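Local coordinates for carbohydrate binding module (Uncultured bacterium, PDB 2W3J), which probably binds uronic acid-containing sugars as a calcium-bearing family 35 carbohydrate-binding module from an uncultured bacterium, at residues C12-S15 and G16-N20; A23-G27 and T28-D32. One frame throughout, in Å; residues are numbered along the deposited sequence. Where two conformers were deposited one is given.

In the fold
Interactions 1 and 2 follow one another along the chain and meet at the small antiparallel sheet of strands 17-19 and 30-32. There Val17 O pairs with Asp32 N and Asp19 O with Phe30 N, and Ile18 packs on Ile31. Interaction 1 is a surface turn that carries the chain out of strand 11-14 into strand 17-19; one amide and a bridging water do most of its work. Interaction 2 is partly buried, with Gly29 under the Tyr25 ring and Phe30 meeting it with its edge, and it supplies ligands to two calcium ions. Direct cation binding and ring packing thus dominate the second contact, whereas the first depends on neutral hydrogen bonds at the surface.

Interaction 1 of 2, residues C12-S15 and G16-N20; sequences CSNS and GVIDN
The turn that joins strand 11-14 to strand 17-19 is short, and in it the amide of Asn14 folds over the backbone leading to Gly16 and Val17. Asn14 ND2 donates to Ser15 O at 3.0 Å with an N-H...O angle of 151°. The nitrogen stands above the carbonyl plane rather than on a lone pair. Asn14 reaches this place because a chi1 of 58° tucks CG between its two main-chain branches, swinging the amide forward along the turn. Asn14 ND2 also lies 3.7 Å from Gly16 O, too far for a hydrogen bond. Asparagine suits the position, since its short arm ends in a donor able to grip a main-chain oxygen one residue on. In the beta-sandwich typical of this family, the turn marks where the chain leaves the sheet containing strand 40-47 for the two-stranded sheet with strand 30-32. Gly16 takes a positive phi of 77°, and a beta carbon there would collide with Ser15 O. A water modelled at two close positions appears to bridge the turn, donating from one of them to Asn14 O (2.8 Å) and Gly16 O (2.6 Å). Farther along, Ile18 CG1 approaches Asn14 OD1 at 4.3 Å, and both side chains rest on Ile31. In one of its two conformers, Ser15 OG hydrogen-bonds to Ser40 N, tying the turn to strand 40-47.

Interaction 2 of 2, residues A23-G27 and T28-D32; sequences AGYTG and TGFID. With CA (calcium ion), chain C; CA (calcium ion), chain B.
Tyr25 lays one face of its ring over the backbone of Gly29. The CA of Gly29 is 3.9 Å from the centroid of the Tyr25 ring and 23° off its normal, a CH-pi contact, while Tyr25 CD1 comes within 3.4 Å of Gly29 N. Glycine suits this place because of its backbone angles, at which a beta carbon would press on Thr28 O; it is the alpha carbon that meets the ring. At its CD2 rim, Tyr25 meets the edge of the Phe30 ring at CD2, 4.0 Å away, with the two side chains crossing at about a right angle. The tyrosine takes this pose with its ring arm rising astride its own main chain (chi1 53°). Beneath it runs a type II' beta turn from Thr26 to Gly29, whose second residue, Gly27, adopts the positive phi (64°) that such a turn needs. The turn brings two carbonyls to one calcium ion: Thr26 O and Gly29 O each bind it at 2.4 Å. Their oxygens lie only 3.3 Å apart, a closeness probably tolerated because both bind the same cation. Glu5, Glu6 and Asp122 complete that site, and Glu6 touches both the ion, through OE1, and Thr28, whose OG1 hydrogen-bonds to Glu6 OE2. Farther out, Phe30 packs edge-to-face with Trp92. Where strand 30-32 ends, Asp32 OD1 binds the second calcium ion at 2.4 Å, together with Thr33 O and four waters.

Interaction 1 of 2, residues C12-S15 and G16-N20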
loop_
_atom_site.group_PDB
_atom_site.type_symbol
_atom_site.label_atom_id
_atom_site.label_comp_id
_atom_site.label_asym_id
_atom_site.label_seq_id
_atom_site.Cartn_x
_atom_site.Cartn_y
_atom_site.Cartn_z
ATOM N N CYS A 12 2.501 9.932 0.140
ATOM C CA CYS A 12 1.818 11.158 0.563
ATOM C C CYS A 12 1.543 11.240 2.048
ATOM O O CYS A 12 1.874 12.238 2.685
ATOM C CB CYS A 12 0.489 11.324 -0.174
ATOM S SG CYS A 12 0.726 11.330 -1.979
ATOM N N SER A 13 0.893 10.228 2.587
ATOM C CA SER A 13 0.438 10.318 3.982
ATOM C C SER A 13 0.130 8.933 4.502
ATOM O O SER A 13 -0.077 7.987 3.744
ATOM C CB SER A 13 -0.822 11.230 4.110
ATOM O OG SER A 13 -1.930 10.661 3.441
ATOM N N ASN A 14 0.089 8.823 5.827
ATOM C CA ASN A 14 -0.302 7.578 6.468
ATOM C C ASN A 14 -0.892 7.876 7.830
ATOM O O ASN A 14 -0.446 8.809 8.531
ATOM C CB ASN A 14 0.901 6.634 6.705
ATOM C CG ASN A 14 2.001 7.264 7.562
ATOM O OD1 ASN A 14 2.751 8.101 7.083
ATOM N ND2 ASN A 14 2.129 6.825 8.831
ATOM N N SER A 15 -1.862 7.063 8.190
ATOM C CA SER A 15 -2.286 6.984 9.579
ATOM C C SER A 15 -1.189 6.334 10.410
ATOM O O SER A 15 -0.343 5.590 9.898
ATOM C CB SER A 15 -3.565 6.155 9.662
ATOM O OG SER A 15 -4.577 6.815 8.938
ATOM N N GLY A 16 -1.186 6.610 11.707
ATOM C CA GLY A 16 -0.229 5.881 12.551
ATOM C C GLY A 16 1.188 6.409 12.421
ATOM O O GLY A 16 1.406 7.620 12.372
ATOM N N VAL A 17 2.162 5.502 12.407
ATOM C CA VAL A 17 3.566 5.890 12.461
ATOM C C VAL A 17 4.362 5.112 11.422
ATOM O O VAL A 17 3.877 4.116 10.832
ATOM C CB VAL A 17 4.179 5.589 13.869
ATOM C CG1 VAL A 17 3.367 6.289 14.961
ATOM C CG2 VAL A 17 4.251 4.104 14.123
ATOM N N ILE A 18 5.599 5.545 11.208
ATOM C CA ILE A 18 6.530 4.767 10.429
ATOM C C ILE A 18 7.401 4.064 11.474
ATOM O O ILE A 18 7.751 4.659 12.510
ATOM C CB ILE A 18 7.362 5.693 9.530
ATOM C CG1 ILE A 18 6.424 6.383 8.500
ATOM C CG2 ILE A 18 8.545 4.965 8.870
ATOM C CD1 ILE A 18 7.072 7.496 7.760
ATOM N N ASP A 19 7.749 2.814 11.202
ATOM C CA ASP A 19 8.528 2.048 12.186
ATOM C C ASP A 19 9.444 1.067 11.494
ATOM O O ASP A 19 9.376 0.887 10.281
ATOM C CB ASP A 19 7.617 1.333 13.169
ATOM C CG ASP A 19 8.338 0.999 14.507
ATOM O OD1 ASP A 19 9.598 1.047 14.596
ATOM O OD2 ASP A 19 7.625 0.651 15.436
ATOM N N ASN A 20 10.346 0.441 12.255
ATOM C CA ASN A 20 11.276 -0.494 11.664
ATOM C C ASN A 20 11.462 -1.706 12.601
ATOM O O ASN A 20 12.444 -2.469 12.434
ATOM C CB ASN A 20 12.640 0.154 11.382
ATOM C CG ASN A 20 13.243 0.794 12.626
ATOM O OD1 ASN A 20 12.778 0.528 13.741
ATOM N ND2 ASN A 20 14.247 1.672 12.450
HETATM O O HOH W 1 0.211 9.583 11.135
HETATM O O HOH W 2 1.820 10.214 10.398
#

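Interaction 2 of 2, residues A23-G27 and T28-D32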
loop_
_atom_site.group_PDB
_atom_site.type_symbol
_atom_site.label_atom_id
_atom_site.label_comp_id
_atom_site.label_asym_id
_atom_site.label_seq_id
_atom_site.Cartn_x
_atom_site.Cartn_y
_atom_site.Cartn_z
ATOM N N ALA A 23 12.323 -6.726 11.507
ATOM C CA ALA A 23 13.304 -6.781 10.425
ATOM C C ALA A 23 12.747 -7.371 9.137
ATOM O O ALA A 23 11.751 -8.129 9.166
ATOM C CB ALA A 23 14.567 -7.531 10.880
ATOM N N GLY A 24 13.357 -7.022 8.008
ATOM C CA GLY A 24 12.960 -7.630 6.743
ATOM C C GLY A 24 12.262 -6.685 5.788
ATOM O O GLY A 24 11.980 -7.055 4.639
ATOM N N TYR A 25 11.978 -5.471 6.258
ATOM C CA TYR A 25 11.401 -4.436 5.397
ATOM C C TYR A 25 12.420 -3.971 4.332
ATOM O O TYR A 25 13.629 -4.282 4.396
ATOM C CB TYR A 25 10.940 -3.223 6.231
ATOM C CG TYR A 25 12.064 -2.727 7.117
ATOM C CD1 TYR A 25 13.064 -1.865 6.617
ATOM C CD2 TYR A 25 12.138 -3.137 8.433
ATOM C CE1 TYR A 25 14.094 -1.445 7.435
ATOM C CE2 TYR A 25 13.180 -2.726 9.253
ATOM C CZ TYR A 25 14.146 -1.899 8.746
ATOM O OH TYR A 25 15.158 -1.507 9.603
ATOM N N THR A 26 11.934 -3.226 3.357
ATOM C CA THR A 26 12.799 -2.544 2.410
ATOM C C THR A 26 12.706 -1.036 2.661
ATOM O O THR A 26 11.840 -0.567 3.402
ATOM C CB THR A 26 12.419 -2.862 0.966
ATOM O OG1 THR A 26 11.059 -2.485 0.742
ATOM C CG2 THR A 26 12.584 -4.355 0.673
ATOM N N GLY A 27 13.621 -0.254 2.098
ATOM C CA GLY A 27 13.653 1.157 2.442
ATOM C C GLY A 27 13.978 1.333 3.912
ATOM O O GLY A 27 14.738 0.529 4.487
ATOM N N THR A 28 13.417 2.369 4.527
ATOM C CA THR A 28 13.729 2.738 5.917
ATOM C C THR A 28 12.885 1.981 6.949
ATOM O O THR A 28 13.170 2.015 8.160
ATOM C CB THR A 28 13.476 4.289 6.178
ATOM O OG1 THR A 28 12.056 4.587 6.145
ATOM C CG2 THR A 28 14.171 5.128 5.188
ATOM N N GLY A 29 11.805 1.341 6.500
ATOM C CA GLY A 29 10.865 0.821 7.495
ATOM C C GLY A 29 9.550 0.503 6.844
ATOM O O GLY A 29 9.522 0.108 5.689
ATOM N N PHE A 30 8.468 0.690 7.577
ATOM C CA PHE A 30 7.153 0.348 7.041
ATOM C C PHE A 30 6.149 1.190 7.787
ATOM O O PHE A 30 6.496 1.842 8.790
ATOM C CB PHE A 30 6.842 -1.140 7.296
ATOM C CG PHE A 30 7.088 -1.589 8.717
ATOM C CD1 PHE A 30 6.102 -1.450 9.698
ATOM C CD2 PHE A 30 8.310 -2.162 9.071
ATOM C CE1 PHE A 30 6.314 -1.860 11.028
ATOM C CE2 PHE A 30 8.507 -2.608 10.407
ATOM C CZ PHE A 30 7.510 -2.447 11.367
ATOM N N ILE A 31 4.908 1.194 7.292
ATOM C CA ILE A 31 3.826 1.911 7.964
ATOM C C ILE A 31 3.137 1.018 9.006
ATOM O O ILE A 31 2.747 -0.089 8.715
ATOM C CB ILE A 31 2.771 2.389 6.957
ATOM C CG1 ILE A 31 3.412 3.329 5.914
ATOM C CG2 ILE A 31 1.600 3.067 7.680
ATOM C CD1 ILE A 31 4.251 4.466 6.484
ATOM N N ASP A 32 3.008 1.526 10.221
ATOM C CA ASP A 32 2.283 0.804 11.275
ATOM C C ASP A 32 1.114 1.696 11.659
ATOM O O ASP A 32 1.281 2.705 12.349
ATOM C CB ASP A 32 3.240 0.567 12.459
ATOM C CG ASP A 32 2.656 -0.289 13.550
ATOM O OD1 ASP A 32 1.425 -0.366 13.674
ATOM O OD2 ASP A 32 3.456 -0.869 14.326
HETATM CA CA CA C . 9.481 -0.075 3.314
HETATM CA CA CA B . -0.691 -1.260 13.182
HETATM O O HOH W 3 -0.226 -1.580 10.827
HETATM O O HOH W 4 -1.175 -1.597 15.465
HETATM O O HOH W 5 0.563 -3.467 13.252
HETATM O O HOH W 6 -2.970 -1.592 12.457
#